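Local coordinates for protein profilin-1A (Acanthamoeba castellanii, PDB 1ACF) that binds monomeric actin in a 1:1 complex, restraining or promoting its polymerization according to concentration, and binds the phosphoinositide PIP2, at residues A[17-21]-A[31-35]; A[52-56]-A[69-73]; A[74-78]-A[114-118]. One frame throughout, in Å; residues are numbered along the deposited sequence.

Interaction 1: A[17-21]-A[31-35]; sequences TQAAI and TSAGF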
loop_
_atom_site.group_PDB
_atom_site.type_symbol
_atom_site.label_atom_id
_atom_site.label_comp_id
_atom_site.label_asym_id
_atom_site.label_seq_id
_atom_site.Cartn_x
_atom_site.Cartn_y
_atom_site.Cartn_z
ATOM N N THR A 17 0.967 -4.602 9.519
ATOM C CA THR A 17 1.801 -4.042 10.548
ATOM C C THR A 17 1.849 -2.541 10.546
ATOM O O THR A 17 1.836 -1.963 11.641
ATOM C CB THR A 17 3.293 -4.595 10.454
ATOM O OG1 THR A 17 3.192 -5.971 10.973
ATOM C CG2 THR A 17 4.319 -3.810 11.285
ATOM N N GLN A 18 2.035 -1.944 9.385
ATOM C CA GLN A 18 2.138 -0.506 9.131
ATOM C C GLN A 18 1.256 -0.212 7.881
ATOM O O GLN A 18 1.359 -1.056 6.949
ATOM C CB GLN A 18 3.581 -0.124 8.704
ATOM C CG GLN A 18 4.626 -0.527 9.736
ATOM C CD GLN A 18 6.025 -0.135 9.433
ATOM O OE1 GLN A 18 6.557 0.845 9.974
ATOM N NE2 GLN A 18 6.671 -0.864 8.557
ATOM N N ALA A 19 0.526 0.860 7.936
ATOM C CA ALA A 19 -0.371 1.231 6.764
ATOM C C ALA A 19 -0.400 2.727 6.551
ATOM O O ALA A 19 -0.256 3.595 7.436
ATOM C CB ALA A 19 -1.753 0.639 6.981
ATOM N N ALA A 20 -0.553 3.117 5.307
ATOM C CA ALA A 20 -0.669 4.556 4.963
ATOM C C ALA A 20 -1.771 4.652 3.882
ATOM O O ALA A 20 -2.071 3.614 3.276
ATOM C CB ALA A 20 0.613 5.175 4.485
ATOM N N ILE A 21 -2.308 5.853 3.748
ATOM C CA ILE A 21 -3.314 6.150 2.724
ATOM C C ILE A 21 -2.819 7.373 1.954
ATOM O O ILE A 21 -2.595 8.435 2.582
ATOM C CB ILE A 21 -4.783 6.331 3.178
ATOM C CG1 ILE A 21 -5.513 5.016 3.502
ATOM C CG2 ILE A 21 -5.526 7.056 2.006
ATOM C CD1 ILE A 21 -6.869 5.303 4.232
ATOM N N THR A 31 -1.146 8.162 8.149
ATOM C CA THR A 31 -0.136 7.069 8.278
ATOM C C THR A 31 -0.102 6.434 9.641
ATOM O O THR A 31 -0.416 7.147 10.598
ATOM C CB THR A 31 1.240 7.698 7.776
ATOM O OG1 THR A 31 2.056 6.576 7.379
ATOM C CG2 THR A 31 1.809 8.758 8.650
ATOM N N SER A 32 0.308 5.159 9.752
ATOM C CA SER A 32 0.437 4.503 11.091
ATOM C C SER A 32 1.677 5.090 11.775
ATOM O O SER A 32 2.669 5.361 11.062
ATOM C CB SER A 32 0.427 3.005 11.084
ATOM O OG SER A 32 1.386 2.513 10.163
ATOM N N ALA A 33 1.559 5.351 13.065
ATOM C CA ALA A 33 2.650 5.999 13.868
ATOM C C ALA A 33 3.991 5.402 13.495
ATOM O O ALA A 33 4.100 4.151 13.495
ATOM C CB ALA A 33 2.295 5.893 15.364
ATOM N N GLY A 34 4.986 6.190 13.134
ATOM C CA GLY A 34 6.269 5.642 12.723
ATOM C C GLY A 34 6.400 5.120 11.331
ATOM O O GLY A 34 7.539 4.770 10.904
ATOM N N PHE A 35 5.332 4.956 10.544
ATOM C CA PHE A 35 5.467 4.516 9.124
ATOM C C PHE A 35 5.582 5.762 8.228
ATOM O O PHE A 35 4.769 6.682 8.289
ATOM C CB PHE A 35 4.399 3.557 8.739
ATOM C CG PHE A 35 4.416 3.081 7.315
ATOM C CD1 PHE A 35 5.576 2.515 6.777
ATOM C CD2 PHE A 35 3.309 3.220 6.488
ATOM C CE1 PHE A 35 5.624 1.992 5.507
ATOM C CE2 PHE A 35 3.305 2.671 5.185
ATOM C CZ PHE A 35 4.475 2.026 4.716
#
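Strand 18-23 meets the end of its hairpin partner here. Ala-20 and Thr-31 form an antiparallel non-hydrogen-bonded pair, CA to CA 4.2 Å, with both side chains on one sheet face (Ala-20 CB to Thr-31 OG1, 3.5 Å). Ser-32 N donates to Ala-19 O at 2.9 Å; the chain then leaves the sheet through a type II turn, Ser-32 to Phe-35, closed by Phe-35 N to Ser-32 O at 2.7 Å. Gly-34 adopts phi 80°, where a CB would jam against the preceding carbonyl. Thr-31 OG1 donates to Phe-35 O at 2.9 Å, a bond that spans the turn. The turn brings Phe-35 back over the strand: Gln-18 CB makes a CH-pi contact 3.9 Å from its ring centroid, 23° off the normal, and Ala-20 CB lies 3.7 Å from CE2. Across the sheet, Ala-19 packs on Leu-10 of helix 2-11. Ala-19 N donates to Ser-32 OG (2.9 Å, 156°), so a hydroxyl replaces the backbone acceptor and strand-like pairing outlasts the strand.

Interaction 2: A[52-56]-A[69-73]; sequences ADAIR and TLRAD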
loop_
_atom_site.group_PDB
_atom_site.type_symbol
_atom_site.label_atom_id
_atom_site.label_comp_id
_atom_site.label_asym_id
_atom_site.label_seq_id
_atom_site.Cartn_x
_atom_site.Cartn_y
_atom_site.Cartn_z
ATOM N N ALA A 52 3.959 0.770 -15.111
ATOM C CA ALA A 52 4.731 -0.056 -14.215
ATOM C C ALA A 52 6.045 -0.545 -14.861
ATOM O O ALA A 52 6.509 -1.607 -14.444
ATOM C CB ALA A 52 3.940 -1.316 -13.831
ATOM N N ASP A 53 6.559 0.172 -15.851
ATOM C CA ASP A 53 7.822 -0.218 -16.526
ATOM C C ASP A 53 8.988 -0.194 -15.532
ATOM O O ASP A 53 9.625 -1.222 -15.265
ATOM C CB ASP A 53 8.119 0.727 -17.704
ATOM C CG ASP A 53 7.761 0.087 -19.052
ATOM O OD1 ASP A 53 7.537 -1.138 -19.133
ATOM O OD2 ASP A 53 7.729 0.928 -19.997
ATOM N N ALA A 54 9.198 1.028 -15.043
ATOM C CA ALA A 54 10.239 1.288 -14.050
ATOM C C ALA A 54 10.259 0.158 -13.003
ATOM O O ALA A 54 11.178 -0.690 -13.073
ATOM C CB ALA A 54 10.010 2.648 -13.394
ATOM N N ILE A 55 9.285 0.179 -12.144
ATOM C CA ILE A 55 8.999 -0.676 -11.024
ATOM C C ILE A 55 9.052 -2.146 -11.265
ATOM O O ILE A 55 9.514 -2.961 -10.426
ATOM C CB ILE A 55 7.648 -0.207 -10.347
ATOM C CG1 ILE A 55 7.938 0.830 -9.216
ATOM C CG2 ILE A 55 6.704 -1.283 -9.832
ATOM C CD1 ILE A 55 8.649 2.128 -9.686
ATOM N N ARG A 56 8.560 -2.634 -12.390
ATOM C CA ARG A 56 8.556 -4.082 -12.685
ATOM C C ARG A 56 9.986 -4.597 -12.727
ATOM O O ARG A 56 10.361 -5.683 -12.228
ATOM C CB ARG A 56 7.748 -4.323 -13.976
ATOM C CG ARG A 56 7.185 -5.663 -14.259
ATOM C CD ARG A 56 5.943 -6.085 -13.541
ATOM N NE ARG A 56 4.790 -5.432 -14.145
ATOM C CZ ARG A 56 4.485 -5.479 -15.446
ATOM N NH1 ARG A 56 5.024 -6.316 -16.325
ATOM N NH2 ARG A 56 3.782 -4.434 -15.969
ATOM N N THR A 69 8.975 -6.239 -7.072
ATOM C CA THR A 69 7.620 -6.361 -7.564
ATOM C C THR A 69 7.170 -7.775 -7.913
ATOM O O THR A 69 7.727 -8.394 -8.824
ATOM C CB THR A 69 7.391 -5.450 -8.844
ATOM O OG1 THR A 69 7.971 -4.177 -8.496
ATOM C CG2 THR A 69 5.920 -5.368 -9.239
ATOM N N LEU A 70 6.170 -8.222 -7.176
ATOM C CA LEU A 70 5.573 -9.539 -7.385
ATOM C C LEU A 70 4.454 -9.443 -8.474
ATOM O O LEU A 70 4.421 -10.297 -9.353
ATOM C CB LEU A 70 5.030 -10.040 -6.081
ATOM C CG LEU A 70 5.657 -10.947 -5.095
ATOM C CD1 LEU A 70 4.762 -10.947 -3.827
ATOM C CD2 LEU A 70 5.750 -12.356 -5.663
ATOM N N ARG A 71 3.611 -8.452 -8.370
ATOM C CA ARG A 71 2.454 -8.111 -9.210
ATOM C C ARG A 71 2.235 -6.621 -9.435
ATOM O O ARG A 71 2.313 -5.806 -8.475
ATOM C CB ARG A 71 1.259 -8.835 -8.543
ATOM C CG ARG A 71 -0.107 -8.243 -8.673
ATOM C CD ARG A 71 -1.240 -9.155 -8.350
ATOM N NE ARG A 71 -2.505 -8.488 -8.123
ATOM C CZ ARG A 71 -3.748 -8.976 -8.046
ATOM N NH1 ARG A 71 -4.065 -10.247 -8.307
ATOM N NH2 ARG A 71 -4.815 -8.228 -7.721
ATOM N N ALA A 72 1.984 -6.107 -10.643
ATOM C CA ALA A 72 1.731 -4.711 -11.003
ATOM C C ALA A 72 0.745 -4.591 -12.209
ATOM O O ALA A 72 0.963 -5.056 -13.337
ATOM C CB ALA A 72 2.910 -3.809 -11.320
ATOM N N ASP A 73 -0.347 -3.962 -11.874
ATOM C CA ASP A 73 -1.495 -3.661 -12.765
ATOM C C ASP A 73 -2.023 -2.270 -12.426
ATOM O O ASP A 73 -1.324 -1.500 -11.724
ATOM C CB ASP A 73 -2.480 -4.783 -12.812
ATOM C CG ASP A 73 -3.183 -5.248 -11.597
ATOM O OD1 ASP A 73 -3.838 -4.467 -10.898
ATOM O OD2 ASP A 73 -3.237 -6.460 -11.312
HETATM O O HOH W 1 11.225 -5.545 -9.155
#
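The start of helix 53-58 meets the irregular end of strand 65-72 through Ala-52, Ala-72, Thr-69 and the folded side chain of Arg-56. Ala-52, at the N-cap position, and Ala-72 both direct CB across the gap and touch at 3.7 Å, CB to CB, with CA atoms 6.4 Å apart. Thr-69 adopts the m rotamer (chi1 -46°), which places OG1 against the helix backbone, where it donates to Ile-55 O at 2.8 Å. Its CG2 also faces the helix segment, 4.4 Å from Arg-56 CD. One water extends this polar link, accepting from Thr-69 N at 3.1 Å and donating to Arg-56 O at 3.2 Å. Arg-56 is folded: after a t chi1 (-159°), chi2 and chi3 are both p (78° and 77°), curling the chain back so that NE comes within 3.8 Å of Ala-72 CB, with that methyl near the guanidinium plane. Ile-55 CG2 approaches Thr-69 OG1 at 3.4 Å, whereas chi1 of -91°, between wells, and chi2 of 60° carry CD1 away from the strand. On the other side of the strand segment, Arg-71 is extended, all chi angles near t, and its NE makes a long salt bridge of 3.8 Å with Asp-73 OD2, an attraction of charges only, the oxygen being well out of the guanidinium plane. A classic beta bulge in strand 65-72 has Leu-70 and Arg-71 both facing Tyr-78 of strand 76-81. Ile-55 packs on Thr-44 and Ala-48 of helix 39-50, and both it and Thr-69 touch Phe-60 of strand 60-62, joining the short helix to the sheet's edge.

Interaction 3: A[74-78]-A[114-118]; sequences DRSIY and EKLAD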
loop_
_atom_site.group_PDB
_atom_site.type_symbol
_atom_site.label_atom_id
_atom_site.label_comp_id
_atom_site.label_asym_id
_atom_site.label_seq_id
_atom_site.Cartn_x
_atom_site.Cartn_y
_atom_site.Cartn_z
ATOM N N ASP A 74 -3.196 -1.991 -12.883
ATOM C CA ASP A 74 -3.909 -0.706 -12.747
ATOM C C ASP A 74 -4.579 -0.560 -11.394
ATOM O O ASP A 74 -4.876 0.560 -10.971
ATOM C CB ASP A 74 -4.928 -0.536 -13.901
ATOM C CG ASP A 74 -4.240 -0.704 -15.249
ATOM O OD1 ASP A 74 -3.206 -0.022 -15.472
ATOM O OD2 ASP A 74 -4.691 -1.536 -16.043
ATOM N N ARG A 75 -4.736 -1.743 -10.763
ATOM C CA ARG A 75 -5.358 -1.675 -9.424
ATOM C C ARG A 75 -4.427 -2.096 -8.297
ATOM O O ARG A 75 -4.475 -1.495 -7.218
ATOM C CB ARG A 75 -6.691 -2.446 -9.376
ATOM C CG ARG A 75 -7.363 -2.419 -7.961
ATOM C CD ARG A 75 -8.015 -3.707 -7.737
ATOM N NE ARG A 75 -8.677 -3.970 -6.560
ATOM C CZ ARG A 75 -9.822 -3.761 -5.943
ATOM N NH1 ARG A 75 -10.836 -3.073 -6.450
ATOM N NH2 ARG A 75 -10.036 -4.320 -4.727
ATOM N N SER A 76 -3.565 -3.068 -8.522
ATOM C CA SER A 76 -2.706 -3.638 -7.489
ATOM C C SER A 76 -1.249 -3.816 -7.781
ATOM O O SER A 76 -0.994 -4.564 -8.740
ATOM C CB SER A 76 -3.220 -5.107 -7.321
ATOM O OG SER A 76 -4.480 -5.029 -6.664
ATOM N N ILE A 77 -0.416 -3.297 -6.891
ATOM C CA ILE A 77 1.029 -3.489 -6.916
ATOM C C ILE A 77 1.464 -4.181 -5.589
ATOM O O ILE A 77 1.323 -3.647 -4.467
ATOM C CB ILE A 77 1.872 -2.204 -7.133
ATOM C CG1 ILE A 77 1.728 -1.695 -8.602
ATOM C CG2 ILE A 77 3.420 -2.494 -6.816
ATOM C CD1 ILE A 77 2.162 -0.181 -8.713
ATOM N N TYR A 78 2.033 -5.349 -5.754
ATOM C CA TYR A 78 2.531 -6.150 -4.625
ATOM C C TYR A 78 4.093 -6.190 -4.644
ATOM O O TYR A 78 4.760 -6.406 -5.666
ATOM C CB TYR A 78 1.922 -7.538 -4.632
ATOM C CG TYR A 78 0.435 -7.656 -4.342
ATOM C CD1 TYR A 78 -0.441 -6.579 -4.206
ATOM C CD2 TYR A 78 -0.116 -8.942 -4.364
ATOM C CE1 TYR A 78 -1.813 -6.775 -4.049
ATOM C CE2 TYR A 78 -1.468 -9.167 -4.217
ATOM C CZ TYR A 78 -2.316 -8.068 -4.038
ATOM O OH TYR A 78 -3.640 -8.373 -3.858
ATOM N N GLU A 114 -7.266 -5.249 -0.115
ATOM C CA GLU A 114 -8.104 -5.439 -1.272
ATOM C C GLU A 114 -9.579 -5.289 -0.912
ATOM O O GLU A 114 -10.335 -4.551 -1.576
ATOM C CB GLU A 114 -7.880 -6.783 -1.954
ATOM C CG GLU A 114 -6.561 -6.993 -2.708
ATOM C CD GLU A 114 -6.328 -6.246 -3.958
ATOM O OE1 GLU A 114 -7.328 -5.580 -4.324
ATOM O OE2 GLU A 114 -5.326 -6.203 -4.681
ATOM N N LYS A 115 -10.033 -5.834 0.200
ATOM C CA LYS A 115 -11.414 -5.670 0.654
ATOM C C LYS A 115 -11.687 -4.265 1.166
ATOM O O LYS A 115 -12.845 -3.822 0.987
ATOM C CB LYS A 115 -11.784 -6.632 1.762
ATOM C CG LYS A 115 -12.426 -7.883 1.276
ATOM C CD LYS A 115 -12.150 -8.184 -0.173
ATOM C CE LYS A 115 -13.048 -9.386 -0.520
ATOM N NZ LYS A 115 -12.620 -10.042 -1.781
ATOM N N LEU A 116 -10.750 -3.591 1.829
ATOM C CA LEU A 116 -10.944 -2.235 2.335
ATOM C C LEU A 116 -10.999 -1.273 1.101
ATOM O O LEU A 116 -11.590 -0.224 1.232
ATOM C CB LEU A 116 -9.810 -1.715 3.235
ATOM C CG LEU A 116 -10.049 -0.932 4.484
ATOM C CD1 LEU A 116 -9.079 0.214 4.770
ATOM C CD2 LEU A 116 -11.454 -0.452 4.631
ATOM N N ALA A 117 -10.286 -1.641 0.059
ATOM C CA ALA A 117 -10.251 -0.840 -1.193
ATOM C C ALA A 117 -11.691 -0.888 -1.793
ATOM O O ALA A 117 -12.209 0.200 -2.063
ATOM C CB ALA A 117 -9.243 -1.327 -2.125
ATOM N N ASP A 118 -12.212 -2.091 -1.933
ATOM C CA ASP A 118 -13.553 -2.354 -2.409
ATOM C C ASP A 118 -14.579 -1.548 -1.618
ATOM O O ASP A 118 -15.492 -0.940 -2.213
ATOM C CB ASP A 118 -13.972 -3.836 -2.383
ATOM C CG ASP A 118 -13.368 -4.614 -3.542
ATOM O OD1 ASP A 118 -12.828 -4.031 -4.492
ATOM O OD2 ASP A 118 -13.417 -5.870 -3.463
#
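Glu-114 and Asp-118, one turn apart on the C-terminal helix 106-121, share Arg-75 in a salt-bridge network that ties this helix to the central antiparallel sheet of the profilin fold. Arg-75 NH2 reaches Glu-114 OE1 at 3.0 Å and Asp-118 OD1 at 2.8 Å. NE also donates to Glu-114 OE1 (3.1 Å, 162°), and NH1 to Asp-118 OD1 (3.0 Å, 139°), so each acidic oxygen takes two N-H groups at the guanidinium edge. The other Glu-114 oxygen serves the strand: OE2 accepts from Ser-76 OG at a very short 2.5 Å and from Tyr-78 OH at 2.9 Å. Ser-76 and Tyr-78 alternate with Ile-77, whose CB points away from helix 106-121 and whose side chain packs on Leu-45, Ala-48 and Phe-49 of helix 39-50. Packing within the contact is modest. Ala-117 and Glu-114 rest on Val-89 of strand 84-90, and Tyr-78 touches Ala-110 one turn before Glu-114. Lys-115, an actin-binding site, points its CB away from the strand segment, so the same helical turn offers one side to the sheet and another outward. Beside the salt bridge, the methyl of Ala-117 brings CB to 4.0 Å from Arg-75 NH2.

All three contacts reach the one antiparallel sheet, but only interactions 2 and 3 touch. Their strands, 65-72 and 76-81, are consecutive and adjacent: Leu-70 N to Tyr-78 O and Arg-71 O to Tyr-78 N, both 2.8 Å, are probable hydrogen bonds, while Ala-72 CB packs 3.6 Å from Ile-77 CG1. Their centres are 14 Å apart. Interaction 1 lies across the chain's centre, about 17 Å from interaction 3 and 22 Å from interaction 2, centre to centre; its nearest atoms remain about 6 Å and 14 Å away, respectively. Interaction 1 falls within the predicted actin-binding region, interaction 3 carries Lys-115 of the actin site, and interaction 2 lies away from both.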